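Local structure of HTH-type transcriptional activator ampR (Citrobacter freundii, 3KOT) at residues 17-22 against 46-51; 79-84 against 180-185; 84-89 against 153-158. The protein regulates expression of the AmpC beta-lactamase gene as a LysR-family transcription factor, of which this chain is the effector-binding domain. The protein carries 3 engineered substitutions. All coordinates share one frame; numbering follows the deposited sequence.

In the fold
From the N terminus, strand 12-19 runs into helix 20-37 and the chain returns along strand 41-48; interaction 1 closes this beta-alpha-beta unit and is complete before the others begin. Strand 73-86 then opens both remaining contacts. Interaction 3 pairs its end with strand 153-156 and is nested within the larger loop that interaction 2 closes when strand 181-187 comes back beside residues 79-84. The two share Ser84. Interactions 1 and 2 meet where Val19, the engineered Val21 and Phe22 pack on the engineered Phe182, while Leu82 and Val157 join 2 to 3. Strand 73-86, common to interactions 2 and 3, carries the chain from one lobe to the other.

Interaction 1: residues 17-22 against 46-51; sequences GVVGVF and STHNNR. Engineered in segment 17-22: Val21 (natural residue Thr).
The imidazole of His48 lies against the backbone of strand 17-19, with Val18 C and Val19 N over one face, both offset toward the rim. Gly17 CA and Gly17 O border its edge on one side, and Asn50 N lies in its plane. Both ring nitrogens are used: His48 ND1 accepts from Asn50 N at 3.0 Å, and His48 NE2 gives a weak, bent bond to Gly17 O at 3.1 Å, a pattern consistent with a proton on NE2. With His48 CG between the backbone N and the carbonyl carbon (chi1 56°), the ring folds back over its neighbour strand. Gly17, lacking a side chain, lets it come close.

Beneath the ring the strands pair in parallel, Val18 N to Ser46 O at 2.7 Å and His48 N to Val18 O at 3.0 Å. Gly20 N, in the first turn of the helix, extends the series to His48 O at 3.0 Å. Val19 shares a face with His48 and sets its CB 3.7 Å from His48 CE1; its CG2 meets Asn50 OD1, also at 3.7 Å, where the two side chains cross obliquely. That amide oxygen is itself bonded to Tyr65 N, so a polar turn can lie beside a branched apolar residue.

The contact closes the strand-helix-strand unit. Strand 61-66 flanks strand 12-19 on the side away from 41-48, helix 20-37 covers the Val18 and Thr47 face, and Thr47 OG1 bonds Asp137 of the second subunit where strand 41-48, outermost within this chain, meets that subunit.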
loop_
_atom_site.group_PDB
_atom_site.type_symbol
_atom_site.label_atom_id
_atom_site.label_comp_id
_atom_site.label_asym_id
_atom_site.label_seq_id
_atom_site.Cartn_x
_atom_site.Cartn_y
_atom_site.Cartn_z
ATOM N N GLY A 17 -9.464 2.784 -11.533
ATOM C CA GLY A 17 -8.286 2.353 -10.797
ATOM C C GLY A 17 -7.566 3.552 -10.180
ATOM O O GLY A 17 -7.096 4.454 -10.888
ATOM N N VAL A 18 -7.470 3.558 -8.854
ATOM C CA VAL A 18 -7.014 4.739 -8.146
ATOM C C VAL A 18 -5.724 4.470 -7.384
ATOM O O VAL A 18 -5.624 3.505 -6.628
ATOM C CB VAL A 18 -8.105 5.265 -7.162
ATOM C CG1 VAL A 18 -7.617 6.527 -6.440
ATOM C CG2 VAL A 18 -9.414 5.541 -7.909
ATOM N N VAL A 19 -4.721 5.316 -7.581
ATOM C CA VAL A 19 -3.510 5.170 -6.811
ATOM C C VAL A 19 -3.841 5.229 -5.310
ATOM O O VAL A 19 -4.554 6.130 -4.832
ATOM C CB VAL A 19 -2.412 6.167 -7.254
ATOM C CG1 VAL A 19 -2.848 7.616 -7.012
ATOM C CG2 VAL A 19 -1.096 5.855 -6.585
ATOM N N GLY A 20 -3.343 4.239 -4.578
ATOM C CA GLY A 20 -3.693 4.068 -3.182
ATOM C C GLY A 20 -3.572 5.330 -2.346
ATOM O O GLY A 20 -4.473 5.662 -1.587
ATOM N N VAL A 21 -2.453 6.035 -2.463
ATOM C CA VAL A 21 -2.269 7.243 -1.648
ATOM C C VAL A 21 -3.402 8.267 -1.884
ATOM O O VAL A 21 -3.829 8.949 -0.959
ATOM C CB VAL A 21 -0.862 7.885 -1.858
ATOM C CG1 VAL A 21 -0.667 8.331 -3.309
ATOM C CG2 VAL A 21 -0.638 9.036 -0.896
ATOM N N PHE A 22 -3.880 8.364 -3.118
ATOM C CA PHE A 22 -4.975 9.281 -3.434
ATOM C C PHE A 22 -6.318 8.748 -2.930
ATOM O O PHE A 22 -7.143 9.508 -2.444
ATOM C CB PHE A 22 -5.034 9.554 -4.935
ATOM C CG PHE A 22 -6.021 10.629 -5.323
ATOM C CD1 PHE A 22 -5.651 11.962 -5.311
ATOM C CD2 PHE A 22 -7.308 10.301 -5.703
ATOM C CE1 PHE A 22 -6.552 12.956 -5.674
ATOM C CE2 PHE A 22 -8.209 11.282 -6.070
ATOM C CZ PHE A 22 -7.827 12.613 -6.052
ATOM N N SER A 46 -11.018 0.269 -7.686
ATOM C CA SER A 46 -9.888 -0.594 -7.376
ATOM C C SER A 46 -8.666 0.298 -7.129
ATOM O O SER A 46 -8.601 1.425 -7.635
ATOM C CB SER A 46 -9.625 -1.564 -8.523
ATOM O OG SER A 46 -9.122 -0.885 -9.661
ATOM N N THR A 47 -7.718 -0.179 -6.326
ATOM C CA THR A 47 -6.519 0.609 -6.058
ATOM C C THR A 47 -5.300 -0.001 -6.760
ATOM O O THR A 47 -5.282 -1.189 -7.093
ATOM C CB THR A 47 -6.236 0.813 -4.538
ATOM O OG1 THR A 47 -5.823 -0.422 -3.934
ATOM C CG2 THR A 47 -7.459 1.368 -3.790
ATOM N N HIS A 48 -4.283 0.823 -6.990
ATOM C CA HIS A 48 -3.025 0.348 -7.555
ATOM C C HIS A 48 -1.871 1.131 -6.942
ATOM O O HIS A 48 -2.094 2.041 -6.141
ATOM C CB HIS A 48 -3.021 0.458 -9.087
ATOM C CG HIS A 48 -3.293 1.836 -9.604
ATOM N ND1 HIS A 48 -2.337 2.831 -9.621
ATOM C CD2 HIS A 48 -4.412 2.385 -10.131
ATOM C CE1 HIS A 48 -2.858 3.931 -10.133
ATOM N NE2 HIS A 48 -4.118 3.687 -10.451
ATOM N N ASN A 49 -0.643 0.783 -7.304
ATOM C CA ASN A 49 0.512 1.430 -6.692
ATOM C C ASN A 49 1.204 2.431 -7.617
ATOM O O ASN A 49 2.396 2.720 -7.463
ATOM C CB ASN A 49 1.491 0.406 -6.104
ATOM C CG ASN A 49 2.140 -0.484 -7.159
ATOM O OD1 ASN A 49 1.954 -0.291 -8.363
ATOM N ND2 ASN A 49 2.912 -1.465 -6.704
ATOM N N ASN A 50 0.419 2.978 -8.529
ATOM C CA ASN A 50 0.815 3.918 -9.573
ATOM C C ASN A 50 1.479 3.296 -10.789
ATOM O O ASN A 50 1.767 3.964 -11.761
ATOM C CB ASN A 50 1.666 5.052 -9.022
ATOM C CG ASN A 50 1.447 6.345 -9.744
ATOM O OD1 ASN A 50 0.370 6.786 -9.879
ATOM N ND2 ASN A 50 2.492 6.910 -10.209
ATOM N N ARG A 51 1.728 2.008 -10.678
ATOM C CA ARG A 51 2.253 1.225 -11.759
ATOM C C ARG A 51 1.200 0.220 -12.195
ATOM O O ARG A 51 1.020 -0.789 -11.609
ATOM C CB ARG A 51 3.591 0.569 -11.406
ATOM C CG ARG A 51 4.777 1.379 -11.770
ATOM C CD ARG A 51 5.593 1.811 -10.613
ATOM N NE ARG A 51 5.922 0.716 -9.733
ATOM C CZ ARG A 51 5.719 0.668 -8.433
ATOM N NH1 ARG A 51 5.248 1.670 -7.739
ATOM N NH2 ARG A 51 6.062 -0.447 -7.826
#

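Interaction 2: residues 79-84 against 180-185; sequences CSALMS and GSFWIT. Engineered in segment 180-185: Phe182 (natural residue Tyr).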
loop_
_atom_site.group_PDB
_atom_site.type_symbol
_atom_site.label_atom_id
_atom_site.label_comp_id
_atom_site.label_asym_id
_atom_site.label_seq_id
_atom_site.Cartn_x
_atom_site.Cartn_y
_atom_site.Cartn_z
ATOM N N CYS A 79 -5.144 17.621 -8.762
ATOM C CA CYS A 79 -4.607 18.471 -7.696
ATOM C C CYS A 79 -3.100 18.308 -7.495
ATOM O O CYS A 79 -2.499 17.330 -7.947
ATOM C CB CYS A 79 -5.360 18.241 -6.376
ATOM S SG CYS A 79 -5.132 16.605 -5.618
ATOM N N SER A 80 -2.498 19.277 -6.811
ATOM C CA SER A 80 -1.066 19.264 -6.562
ATOM C C SER A 80 -0.721 18.186 -5.536
ATOM O O SER A 80 -1.584 17.744 -4.767
ATOM C CB SER A 80 -0.603 20.629 -6.059
ATOM O OG SER A 80 -1.250 20.951 -4.838
ATOM N N ALA A 81 0.539 17.808 -5.506
ATOM C CA ALA A 81 1.044 16.780 -4.643
ATOM C C ALA A 81 2.422 17.110 -4.085
ATOM O O ALA A 81 3.270 16.278 -4.035
ATOM C CB ALA A 81 1.077 15.511 -5.334
ATOM N N LEU A 82 2.577 18.349 -3.654
ATOM C CA LEU A 82 3.809 18.803 -3.065
ATOM C C LEU A 82 4.312 17.881 -1.922
ATOM O O LEU A 82 3.590 17.505 -1.066
ATOM C CB LEU A 82 3.682 20.231 -2.608
ATOM C CG LEU A 82 3.343 21.271 -3.645
ATOM C CD1 LEU A 82 3.348 22.544 -2.986
ATOM C CD2 LEU A 82 4.367 21.258 -4.661
ATOM N N MET A 83 5.587 17.570 -2.006
ATOM C CA MET A 83 6.254 16.656 -1.132
ATOM C C MET A 83 7.215 17.286 -0.102
ATOM O O MET A 83 7.913 18.205 -0.382
ATOM C CB MET A 83 6.968 15.634 -1.962
ATOM C CG MET A 83 6.039 14.904 -2.900
ATOM S SD MET A 83 6.661 13.402 -3.475
ATOM C CE MET A 83 8.038 13.958 -4.281
ATOM N N SER A 84 7.223 16.722 1.091
ATOM C CA SER A 84 8.066 17.212 2.170
ATOM C C SER A 84 8.382 16.041 3.089
ATOM O O SER A 84 7.684 15.030 3.059
ATOM C CB SER A 84 7.336 18.312 2.951
ATOM O OG SER A 84 8.231 19.088 3.725
ATOM N N GLY A 180 5.551 15.847 -9.362
ATOM C CA GLY A 180 4.374 15.218 -9.923
ATOM C C GLY A 180 3.113 15.733 -9.257
ATOM O O GLY A 180 3.154 16.295 -8.165
ATOM N N SER A 181 1.985 15.553 -9.931
ATOM C CA SER A 181 0.708 15.958 -9.374
ATOM C C SER A 181 -0.233 14.786 -9.524
ATOM O O SER A 181 0.168 13.737 -10.010
ATOM C CB SER A 181 0.166 17.191 -10.104
ATOM O OG SER A 181 0.957 18.330 -9.807
ATOM N N PHE A 182 -1.477 14.950 -9.091
ATOM C CA PHE A 182 -2.458 13.901 -9.333
ATOM C C PHE A 182 -3.295 14.211 -10.568
ATOM O O PHE A 182 -3.755 15.343 -10.771
ATOM C CB PHE A 182 -3.316 13.644 -8.096
ATOM C CG PHE A 182 -2.553 12.976 -6.985
ATOM C CD1 PHE A 182 -2.313 11.618 -7.027
ATOM C CD2 PHE A 182 -2.044 13.722 -5.923
ATOM C CE1 PHE A 182 -1.604 11.002 -6.029
ATOM C CE2 PHE A 182 -1.336 13.111 -4.904
ATOM C CZ PHE A 182 -1.108 11.741 -4.962
ATOM N N TRP A 183 -3.455 13.188 -11.393
ATOM C CA TRP A 183 -4.103 13.283 -12.694
ATOM C C TRP A 183 -5.123 12.170 -12.839
ATOM O O TRP A 183 -4.975 11.098 -12.233
ATOM C CB TRP A 183 -3.069 13.108 -13.808
ATOM C CG TRP A 183 -2.076 14.195 -13.897
ATOM C CD1 TRP A 183 -0.915 14.306 -13.194
ATOM C CD2 TRP A 183 -2.143 15.347 -14.754
ATOM N NE1 TRP A 183 -0.254 15.454 -13.558
ATOM C CE2 TRP A 183 -0.987 16.110 -14.514
ATOM C CE3 TRP A 183 -3.060 15.794 -15.707
ATOM C CZ2 TRP A 183 -0.727 17.308 -15.184
ATOM C CZ3 TRP A 183 -2.805 16.998 -16.371
ATOM C CH2 TRP A 183 -1.647 17.733 -16.106
ATOM N N ILE A 184 -6.163 12.416 -13.626
ATOM C CA ILE A 184 -7.077 11.339 -14.026
ATOM C C ILE A 184 -6.960 11.161 -15.540
ATOM O O ILE A 184 -7.056 12.132 -16.301
ATOM C CB ILE A 184 -8.549 11.589 -13.616
ATOM C CG1 ILE A 184 -9.417 10.353 -13.917
ATOM C CG2 ILE A 184 -9.122 12.820 -14.328
ATOM C CD1 ILE A 184 -10.832 10.436 -13.312
ATOM N N THR A 185 -6.728 9.920 -15.962
ATOM C CA THR A 185 -6.361 9.652 -17.345
ATOM C C THR A 185 -7.215 8.568 -17.989
ATOM O O THR A 185 -7.591 7.584 -17.355
ATOM C CB THR A 185 -4.847 9.303 -17.493
ATOM O OG1 THR A 185 -4.584 7.993 -16.965
ATOM C CG2 THR A 185 -4.002 10.319 -16.758
HETATM O O HOH W 1 5.179 15.879 -6.230
HETATM O O HOH W 2 2.493 18.860 -7.290
#
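Backbone bonds join Cys79 and Phe182 as an antiparallel hydrogen-bonded pair. Phe182 N donates to Cys79 O over 2.8 Å, nearly straight at both ends, whereas the return bond from Cys79 N to Phe182 O is weak at 3.3 Å.

Toward Ala81 and Gly180 water joins the two segments. One molecule donates to Ala81 O and to Gly180 O; a second accepts from Ala81 N at 2.8 Å and donates to the same Gly180 O, and the hydroxyl of Ser181 gives it a third partner, with OG 3.0 Å from the water. Gly180 O thus receives two water bonds. Its residue holds backbone angles (phi 152°, psi 160°) at which a side chain would collide with the preceding carbonyl, so only glycine sits easily in this extended conformation just before the strand.

Apolar contacts centre on Phe182, an engineered residue (Tyr in the natural sequence). Ala81 CB approaches its ring obliquely in a tight contact, 3.4 Å from Phe182 CE2; a small residue suits this place between the ring and Gly180 O. Cys79 SG comes from another side, 4.2 Å from Phe182 CD2, in an oblique sulfur-aromatic contact. Cys79 O and Ser80 O lie near the plane of the ring, at its edge.

Strand 61-66 lies on the other side of strand 181-187, bonding to Ser181 and Trp183 through Gly66 and Arg64. Phe22 of helix 20-37 packs on Phe182, and Pro156 of strand 153-156 touches Ala81. A glycerol beside Phe182, probably from the crystallisation liquor, is consistent with a pocket between the lobes.

Interaction 3: residues 84-89 against 153-158; sequences SPLCSP and AIAPVR
Leu86 and Ala153 form one end of an antiparallel pairing at the edge of the mixed sheet in this alpha/beta effector-binding domain, a LysR member of the periplasmic binding protein clan. Side chains alternate between the two faces. Leu86, Ser84, Ala153 and Ala155 share one. Leu86 extends along it, with CB 4.5 Å from Ala153 CB and, further out, CD1 4.4 Å from Ala155 CB; the two small alanines suit a place where the long leucine lies alongside, and where Met142, Leu143 and Ala146 of helix 139-147 also press on the sheet.

Pro85 and Ile154 occupy the opposite face, covered by Trp115 and Trp118 of helix 114-121. They form a non-hydrogen-bonded pair, in which the residue's N points away from its partner, so a proline costs the pairing no bond. Ile154 sends CG1 away from its own N (chi1 -174°), over the strand to 3.7 Å from Ser84 O.

Reciprocal bonds fix the register at one end: Leu86 N to Ala153 O and Ala153 N to Leu86 O, each 2.9 Å. Ala153 O also receives a CA-H contact from Pro85. At the other end Ser84 N to Ala155 O is weak, in keeping with strands that splay at 123° between their directions. The chain after Leu86 turns into helix 89-92, whose start is capped by Ser88 OG bonding Leu91 N.

Ser84 OG, pointing away from its own backbone N (chi1 -162°), bonds Thr175 O. The carbon that bears it is placed by the backbone beside the short 3-10 turn: Ser84 CB rests 3.8 Å from Val157 CG2.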
loop_
_atom_site.group_PDB
_atom_site.type_symbol
_atom_site.label_atom_id
_atom_site.label_comp_id
_atom_site.label_asym_id
_atom_site.label_seq_id
_atom_site.Cartn_x
_atom_site.Cartn_y
_atom_site.Cartn_z
ATOM N N SER A 84 7.223 16.722 1.091
ATOM C CA SER A 84 8.066 17.212 2.170
ATOM C C SER A 84 8.382 16.041 3.089
ATOM O O SER A 84 7.684 15.030 3.059
ATOM C CB SER A 84 7.336 18.312 2.951
ATOM O OG SER A 84 8.231 19.088 3.725
ATOM N N PRO A 85 9.445 16.170 3.898
ATOM C CA PRO A 85 9.747 15.130 4.884
ATOM C C PRO A 85 8.649 14.943 5.931
ATOM O O PRO A 85 8.035 15.911 6.401
ATOM C CB PRO A 85 11.040 15.633 5.523
ATOM C CG PRO A 85 11.734 16.304 4.400
ATOM C CD PRO A 85 10.623 17.025 3.648
ATOM N N LEU A 86 8.406 13.678 6.259
ATOM C CA LEU A 86 7.360 13.281 7.190
ATOM C C LEU A 86 7.914 12.177 8.081
ATOM O O LEU A 86 8.508 11.239 7.586
ATOM C CB LEU A 86 6.158 12.748 6.432
ATOM C CG LEU A 86 5.358 13.733 5.582
ATOM C CD1 LEU A 86 4.460 12.976 4.609
ATOM C CD2 LEU A 86 4.575 14.735 6.466
ATOM N N CYS A 87 7.722 12.295 9.391
ATOM C CA CYS A 87 8.275 11.326 10.321
ATOM C C CYS A 87 7.436 11.291 11.593
ATOM O O CYS A 87 6.529 12.112 11.773
ATOM C CB CYS A 87 9.738 11.657 10.656
ATOM S SG CYS A 87 9.973 13.251 11.486
ATOM N N SER A 88 7.749 10.340 12.467
ATOM C CA SER A 88 7.038 10.209 13.732
ATOM C C SER A 88 7.471 11.325 14.676
ATOM O O SER A 88 8.549 11.908 14.508
ATOM C CB SER A 88 7.327 8.853 14.363
ATOM O OG SER A 88 8.681 8.764 14.777
ATOM N N PRO A 89 6.631 11.632 15.673
ATOM C CA PRO A 89 6.980 12.623 16.698
ATOM C C PRO A 89 8.298 12.290 17.396
ATOM O O PRO A 89 9.055 13.208 17.713
ATOM C CB PRO A 89 5.813 12.527 17.687
ATOM C CG PRO A 89 4.683 12.015 16.882
ATOM C CD PRO A 89 5.305 11.039 15.914
ATOM N N ALA A 153 10.182 9.683 5.875
ATOM C CA ALA A 153 9.541 9.519 4.576
ATOM C C ALA A 153 9.570 10.835 3.810
ATOM O O ALA A 153 9.743 11.890 4.403
ATOM C CB ALA A 153 8.089 9.061 4.770
ATOM N N ILE A 154 9.420 10.760 2.488
ATOM C CA ILE A 154 9.060 11.943 1.699
ATOM C C ILE A 154 7.898 11.598 0.765
ATOM O O ILE A 154 7.957 10.617 0.020
ATOM C CB ILE A 154 10.262 12.551 0.929
ATOM C CG1 ILE A 154 9.842 13.864 0.262
ATOM C CG2 ILE A 154 10.836 11.541 -0.085
ATOM C CD1 ILE A 154 11.008 14.724 -0.218
ATOM N N ALA A 155 6.804 12.328 0.894
ATOM C CA ALA A 155 5.572 12.044 0.153
ATOM C C ALA A 155 4.652 13.272 0.049
ATOM O O ALA A 155 4.896 14.246 0.627
ATOM C CB ALA A 155 4.840 10.890 0.776
ATOM N N PRO A 156 3.548 13.160 -0.660
ATOM C CA PRO A 156 2.624 14.305 -0.764
ATOM C C PRO A 156 1.867 14.568 0.525
ATOM O O PRO A 156 1.121 13.788 0.997
ATOM C CB PRO A 156 1.712 13.929 -1.929
ATOM C CG PRO A 156 2.410 12.919 -2.654
ATOM C CD PRO A 156 3.251 12.154 -1.675
ATOM N N VAL A 157 2.189 15.686 1.118
ATOM C CA VAL A 157 1.702 16.079 2.419
ATOM C C VAL A 157 0.170 16.077 2.531
ATOM O O VAL A 157 -0.355 15.635 3.505
ATOM C CB VAL A 157 2.246 17.460 2.781
ATOM C CG1 VAL A 157 1.609 18.043 3.921
ATOM C CG2 VAL A 157 3.674 17.438 2.914
ATOM N N ARG A 158 -0.512 16.604 1.517
ATOM C CA ARG A 158 -1.969 16.761 1.593
ATOM C C ARG A 158 -2.724 15.429 1.550
ATOM O O ARG A 158 -3.923 15.378 1.823
ATOM C CB ARG A 158 -2.485 17.710 0.503
ATOM C CG ARG A 158 -1.998 19.148 0.661
ATOM C CD ARG A 158 -2.352 19.722 2.036
ATOM N NE ARG A 158 -3.774 20.053 2.155
ATOM C CZ ARG A 158 -4.258 21.286 2.308
ATOM N NH1 ARG A 158 -3.439 22.332 2.372
ATOM N NH2 ARG A 158 -5.568 21.478 2.410
#